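Local coordinates for protein alpha-1,2-mannosidase (Bacteroides thetaiotaomicron, PDB 2WW2) that is a calcium-dependent, inverting alpha-mannosidase of glycoside hydrolase family 92 from a human gut symbiont, probably hydrolysing alpha-1,2-mannosidic linkages, at residues H540-F551 / I591-K602. Sequence-based numbering, arbitrary orientation.
Sequences HEPMIARLDSMF and IYLYDYIGQPWK
With chi1 of Tyr594 at -64° and that of Asp548 at -73°, each CG lies opposite its own carbonyl carbon, and phenol and carboxylate meet between helix 540-551 and the turn 591-599 that leads into helix 600-613. Both segments belong to the catalytic domain of this family 92 glycosidase, a member of the six-hairpin clan of (alpha/alpha)6 barrels. Tyr594 OH donates to Asp548 OD1 at 2.7 Å, arriving on the anti side and a little out of the carboxylate plane. The other oxygen, Asp548 OD2, offers its syn lone pair to Lys602 NZ, 2.8 Å away, in a salt bridge. One carboxylate thus ties both the turn and the following helix to helix 540-551, and the lysine would be expected to favour its charged form. The Tyr594 ring is sandwiched: Lys602 CB covers one face, while Leu547 CD1 sits over the other in a CH-pi contact, 3.8 Å from the ring centroid. At the hydroxyl end, the Phe551 ring receives Tyr594 OH at its edge, and Phe551 CZ also presses on Ile591 CG1.

Toward the N-terminal end of helix 540-551, Ile597 buries more surface than any other residue of the two segments. Its CG1 stands between backbone N and carbonyl carbon (chi1 62°), which sends CD1 in among Met543, Ile544 and Leu547; the gap from Ile597 CD1 to Ile544 CG1, 3.5 Å, is tight for two carbons. Ile597 CB lies over one face of the His540 imidazole in a CH-pi contact, offset toward the ring's rim; His540 NE2 is hydrogen-bonded to Glu531. Another copy of the protein also meets this helix: Glu541 OE2 is hydrogen-bonded to Ser50 OG of that chain. Gln599, crossing Ile544 at about a right angle, adds a second acceptor for the lysine: its OE1 takes a hydrogen bond from Lys602 NZ in the carbonyl plane, at 2.9 Å.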
loop_
_atom_site.group_PDB
_atom_site.type_symbol
_atom_site.label_atom_id
_atom_site.label_comp_id
_atom_site.label_asym_id
_atom_site.label_seq_id
_atom_site.Cartn_x
_atom_site.Cartn_y
_atom_site.Cartn_z
ATOM N N HIS A 540 -11.321 -13.201 -24.692
ATOM C CA HIS A 540 -9.898 -13.440 -24.473
ATOM C C HIS A 540 -9.158 -12.144 -24.167
ATOM O O HIS A 540 -8.294 -12.108 -23.290
ATOM C CB HIS A 540 -9.253 -14.133 -25.678
ATOM C CG HIS A 540 -9.700 -15.551 -25.867
ATOM N ND1 HIS A 540 -9.299 -16.318 -26.936
ATOM C CD2 HIS A 540 -10.528 -16.333 -25.130
ATOM C CE1 HIS A 540 -9.844 -17.521 -26.840
ATOM N NE2 HIS A 540 -10.601 -17.554 -25.759
ATOM N N GLU A 541 -9.500 -11.083 -24.891
ATOM C CA GLU A 541 -8.831 -9.786 -24.719
ATOM C C GLU A 541 -8.907 -9.236 -23.299
ATOM O O GLU A 541 -7.884 -8.906 -22.706
ATOM C CB GLU A 541 -9.384 -8.767 -25.717
ATOM C CG GLU A 541 -8.824 -7.363 -25.577
ATOM C CD GLU A 541 -9.279 -6.495 -26.736
ATOM O OE1 GLU A 541 -10.394 -5.920 -26.653
ATOM O OE2 GLU A 541 -8.531 -6.423 -27.744
ATOM N N PRO A 542 -10.118 -9.115 -22.751
ATOM C CA PRO A 542 -10.257 -8.621 -21.389
ATOM C C PRO A 542 -9.632 -9.558 -20.357
ATOM O O PRO A 542 -9.153 -9.096 -19.321
ATOM C CB PRO A 542 -11.773 -8.557 -21.186
ATOM C CG PRO A 542 -12.345 -8.535 -22.519
ATOM C CD PRO A 542 -11.419 -9.284 -23.415
ATOM N N MET A 543 -9.646 -10.864 -20.619
ATOM C CA MET A 543 -9.035 -11.799 -19.689
ATOM C C MET A 543 -7.517 -11.660 -19.671
ATOM O O MET A 543 -6.901 -11.670 -18.612
ATOM C CB MET A 543 -9.432 -13.255 -19.973
ATOM C CG MET A 543 -8.784 -14.195 -18.958
ATOM S SD MET A 543 -9.044 -15.942 -19.240
ATOM C CE MET A 543 -10.548 -16.221 -18.362
ATOM N N ILE A 544 -6.921 -11.529 -20.848
ATOM C CA ILE A 544 -5.491 -11.306 -20.959
ATOM C C ILE A 544 -5.077 -10.032 -20.206
ATOM O O ILE A 544 -4.036 -9.993 -19.538
ATOM C CB ILE A 544 -5.068 -11.190 -22.433
ATOM C CG1 ILE A 544 -5.166 -12.552 -23.123
ATOM C CG2 ILE A 544 -3.669 -10.582 -22.536
ATOM C CD1 ILE A 544 -5.205 -12.468 -24.651
ATOM N N ALA A 545 -5.906 -9.002 -20.304
ATOM C CA ALA A 545 -5.622 -7.727 -19.651
ATOM C C ALA A 545 -5.654 -7.875 -18.141
ATOM O O ALA A 545 -4.843 -7.295 -17.435
ATOM C CB ALA A 545 -6.626 -6.674 -20.094
ATOM N N ARG A 546 -6.587 -8.670 -17.645
ATOM C CA ARG A 546 -6.698 -8.874 -16.216
ATOM C C ARG A 546 -5.573 -9.727 -15.654
ATOM O O ARG A 546 -5.125 -9.506 -14.525
ATOM C CB ARG A 546 -8.069 -9.426 -15.881
ATOM C CG ARG A 546 -9.130 -8.424 -16.268
ATOM C CD ARG A 546 -10.514 -8.922 -15.977
ATOM N NE ARG A 546 -10.713 -9.213 -14.559
ATOM C CZ ARG A 546 -11.913 -9.395 -14.021
ATOM N NH1 ARG A 546 -12.996 -9.299 -14.785
ATOM N NH2 ARG A 546 -12.034 -9.670 -12.728
ATOM N N LEU A 547 -5.096 -10.684 -16.449
ATOM C CA LEU A 547 -3.933 -11.463 -16.063
ATOM C C LEU A 547 -2.731 -10.534 -16.033
ATOM O O LEU A 547 -1.921 -10.567 -15.094
ATOM C CB LEU A 547 -3.678 -12.594 -17.056
ATOM C CG LEU A 547 -4.599 -13.805 -16.951
ATOM C CD1 LEU A 547 -4.337 -14.711 -18.144
ATOM C CD2 LEU A 547 -4.358 -14.548 -15.637
ATOM N N ASP A 548 -2.623 -9.702 -17.062
ATOM C CA ASP A 548 -1.545 -8.733 -17.134
ATOM C C ASP A 548 -1.564 -7.804 -15.910
ATOM O O ASP A 548 -0.508 -7.432 -15.404
ATOM C CB ASP A 548 -1.616 -7.917 -18.428
ATOM C CG ASP A 548 -1.207 -8.716 -19.663
ATOM O OD1 ASP A 548 -0.666 -9.840 -19.529
ATOM O OD2 ASP A 548 -1.416 -8.199 -20.775
ATOM N N SER A 549 -2.755 -7.454 -15.426
ATOM C CA SER A 549 -2.873 -6.578 -14.251
ATOM C C SER A 549 -2.487 -7.289 -12.949
ATOM O O SER A 549 -2.473 -6.683 -11.869
ATOM C CB SER A 549 -4.281 -5.984 -14.145
ATOM O OG SER A 549 -5.213 -6.931 -13.642
ATOM N N MET A 550 -2.169 -8.574 -13.045
ATOM C CA MET A 550 -1.669 -9.298 -11.888
ATOM C C MET A 550 -0.157 -9.387 -11.900
ATOM O O MET A 550 0.471 -9.292 -10.851
ATOM C CB MET A 550 -2.253 -10.706 -11.821
ATOM C CG MET A 550 -3.579 -10.799 -11.108
ATOM S SD MET A 550 -3.924 -12.522 -10.699
ATOM C CE MET A 550 -5.049 -12.352 -9.315
ATOM N N PHE A 551 0.425 -9.567 -13.082
ATOM C CA PHE A 551 1.868 -9.801 -13.207
ATOM C C PHE A 551 2.656 -8.621 -13.774
ATOM O O PHE A 551 3.820 -8.777 -14.155
ATOM C CB PHE A 551 2.135 -11.002 -14.107
ATOM C CG PHE A 551 1.264 -12.174 -13.825
ATOM C CD1 PHE A 551 1.354 -12.842 -12.621
ATOM C CD2 PHE A 551 0.362 -12.620 -14.771
ATOM C CE1 PHE A 551 0.552 -13.932 -12.363
ATOM C CE2 PHE A 551 -0.442 -13.706 -14.518
ATOM C CZ PHE A 551 -0.352 -14.365 -13.311
ATOM N N ILE A 591 -0.963 -18.248 -13.953
ATOM C CA ILE A 591 0.052 -17.906 -14.950
ATOM C C ILE A 591 -0.083 -18.736 -16.227
ATOM O O ILE A 591 0.275 -18.273 -17.313
ATOM C CB ILE A 591 1.484 -18.048 -14.407
ATOM C CG1 ILE A 591 1.782 -16.880 -13.487
ATOM C CG2 ILE A 591 2.480 -18.001 -15.560
ATOM C CD1 ILE A 591 3.227 -16.877 -12.938
ATOM N N TYR A 592 -0.634 -19.944 -16.104
ATOM C CA TYR A 592 -0.754 -20.829 -17.263
ATOM C C TYR A 592 -1.970 -20.502 -18.113
ATOM O O TYR A 592 -2.138 -21.090 -19.182
ATOM C CB TYR A 592 -0.814 -22.303 -16.835
ATOM C CG TYR A 592 0.531 -22.831 -16.362
ATOM C CD1 TYR A 592 1.451 -23.354 -17.274
ATOM C CD2 TYR A 592 0.889 -22.770 -15.020
ATOM C CE1 TYR A 592 2.693 -23.820 -16.862
ATOM C CE2 TYR A 592 2.144 -23.223 -14.588
ATOM C CZ TYR A 592 3.038 -23.741 -15.527
ATOM O OH TYR A 592 4.273 -24.211 -15.119
ATOM N N LEU A 593 -2.815 -19.581 -17.659
ATOM C CA LEU A 593 -4.078 -19.320 -18.376
ATOM C C LEU A 593 -3.847 -18.660 -19.740
ATOM O O LEU A 593 -4.681 -18.764 -20.628
ATOM C CB LEU A 593 -5.055 -18.510 -17.514
ATOM C CG LEU A 593 -5.669 -19.273 -16.330
ATOM C CD1 LEU A 593 -6.473 -18.334 -15.401
ATOM C CD2 LEU A 593 -6.555 -20.382 -16.830
ATOM N N TYR A 594 -2.717 -17.984 -19.919
ATOM C CA TYR A 594 -2.421 -17.421 -21.238
ATOM C C TYR A 594 -2.381 -18.502 -22.324
ATOM O O TYR A 594 -2.591 -18.187 -23.487
ATOM C CB TYR A 594 -1.109 -16.675 -21.257
ATOM C CG TYR A 594 -1.015 -15.438 -20.371
ATOM C CD1 TYR A 594 -1.566 -14.220 -20.770
ATOM C CD2 TYR A 594 -0.303 -15.475 -19.181
ATOM C CE1 TYR A 594 -1.429 -13.077 -19.987
ATOM C CE2 TYR A 594 -0.170 -14.337 -18.374
ATOM C CZ TYR A 594 -0.733 -13.149 -18.783
ATOM O OH TYR A 594 -0.586 -12.027 -17.992
ATOM N N ASP A 595 -2.106 -19.750 -21.939
ATOM C CA ASP A 595 -2.068 -20.898 -22.874
ATOM C C ASP A 595 -3.424 -21.191 -23.494
ATOM O O ASP A 595 -3.506 -21.858 -24.533
ATOM C CB ASP A 595 -1.639 -22.185 -22.162
ATOM C CG ASP A 595 -0.123 -22.319 -21.980
ATOM O OD1 ASP A 595 0.657 -21.574 -22.599
ATOM O OD2 ASP A 595 0.294 -23.229 -21.219
ATOM N N TYR A 596 -4.488 -20.735 -22.832
ATOM C CA TYR A 596 -5.867 -21.052 -23.217
ATOM C C TYR A 596 -6.506 -19.957 -24.068
ATOM O O TYR A 596 -7.585 -20.144 -24.645
ATOM C CB TYR A 596 -6.732 -21.275 -21.954
ATOM C CG TYR A 596 -6.309 -22.482 -21.138
ATOM C CD1 TYR A 596 -7.102 -23.633 -21.098
ATOM C CD2 TYR A 596 -5.116 -22.475 -20.425
ATOM C CE1 TYR A 596 -6.710 -24.750 -20.366
ATOM C CE2 TYR A 596 -4.708 -23.585 -19.692
ATOM C CZ TYR A 596 -5.514 -24.721 -19.670
ATOM O OH TYR A 596 -5.092 -25.816 -18.954
ATOM N N ILE A 597 -5.852 -18.799 -24.124
ATOM C CA ILE A 597 -6.458 -17.638 -24.742
ATOM C C ILE A 597 -5.506 -16.959 -25.720
ATOM O O ILE A 597 -5.662 -15.778 -26.010
ATOM C CB ILE A 597 -6.957 -16.634 -23.665
ATOM C CG1 ILE A 597 -5.796 -16.112 -22.827
ATOM C CG2 ILE A 597 -7.933 -17.313 -22.743
ATOM C CD1 ILE A 597 -6.236 -15.438 -21.546
ATOM N N GLY A 598 -4.493 -17.693 -26.179
ATOM C CA GLY A 598 -3.740 -17.297 -27.366
ATOM C C GLY A 598 -2.437 -16.549 -27.199
ATOM O O GLY A 598 -1.876 -16.067 -28.182
ATOM N N GLN A 599 -1.927 -16.446 -25.978
ATOM C CA GLN A 599 -0.651 -15.757 -25.809
ATOM C C GLN A 599 0.306 -16.529 -24.904
ATOM O O GLN A 599 0.665 -16.047 -23.825
ATOM C CB GLN A 599 -0.876 -14.340 -25.277
ATOM C CG GLN A 599 -1.814 -13.488 -26.157
ATOM C CD GLN A 599 -1.805 -12.023 -25.757
ATOM O OE1 GLN A 599 -1.497 -11.681 -24.613
ATOM N NE2 GLN A 599 -2.155 -11.149 -26.697
ATOM N N PRO A 600 0.717 -17.732 -25.339
ATOM C CA PRO A 600 1.574 -18.606 -24.524
ATOM C C PRO A 600 2.895 -17.947 -24.130
ATOM O O PRO A 600 3.498 -18.327 -23.125
ATOM C CB PRO A 600 1.813 -19.844 -25.425
ATOM C CG PRO A 600 1.360 -19.442 -26.784
ATOM C CD PRO A 600 0.314 -18.370 -26.605
ATOM N N TRP A 601 3.341 -16.965 -24.909
ATOM C CA TRP A 601 4.616 -16.313 -24.605
ATOM C C TRP A 601 4.582 -15.577 -23.274
ATOM O O TRP A 601 5.604 -15.475 -22.608
ATOM C CB TRP A 601 5.083 -15.381 -25.738
ATOM C CG TRP A 601 4.120 -14.275 -26.108
ATOM C CD1 TRP A 601 4.087 -13.005 -25.604
ATOM C CD2 TRP A 601 3.080 -14.344 -27.092
ATOM N NE1 TRP A 601 3.071 -12.285 -26.197
ATOM C CE2 TRP A 601 2.442 -13.084 -27.118
ATOM C CE3 TRP A 601 2.619 -15.353 -27.944
ATOM C CZ2 TRP A 601 1.370 -12.805 -27.969
ATOM C CZ3 TRP A 601 1.550 -15.067 -28.798
ATOM C CH2 TRP A 601 0.942 -13.805 -28.800
ATOM N N LYS A 602 3.408 -15.081 -22.885
ATOM C CA LYS A 602 3.257 -14.437 -21.586
ATOM C C LYS A 602 3.358 -15.436 -20.411
ATOM O O LYS A 602 3.936 -15.127 -19.383
ATOM C CB LYS A 602 1.961 -13.623 -21.542
ATOM C CG LYS A 602 1.997 -12.400 -22.492
ATOM C CD LYS A 602 0.735 -11.514 -22.321
ATOM C CE LYS A 602 0.824 -10.207 -23.117
ATOM N NZ LYS A 602 -0.501 -9.516 -23.043
#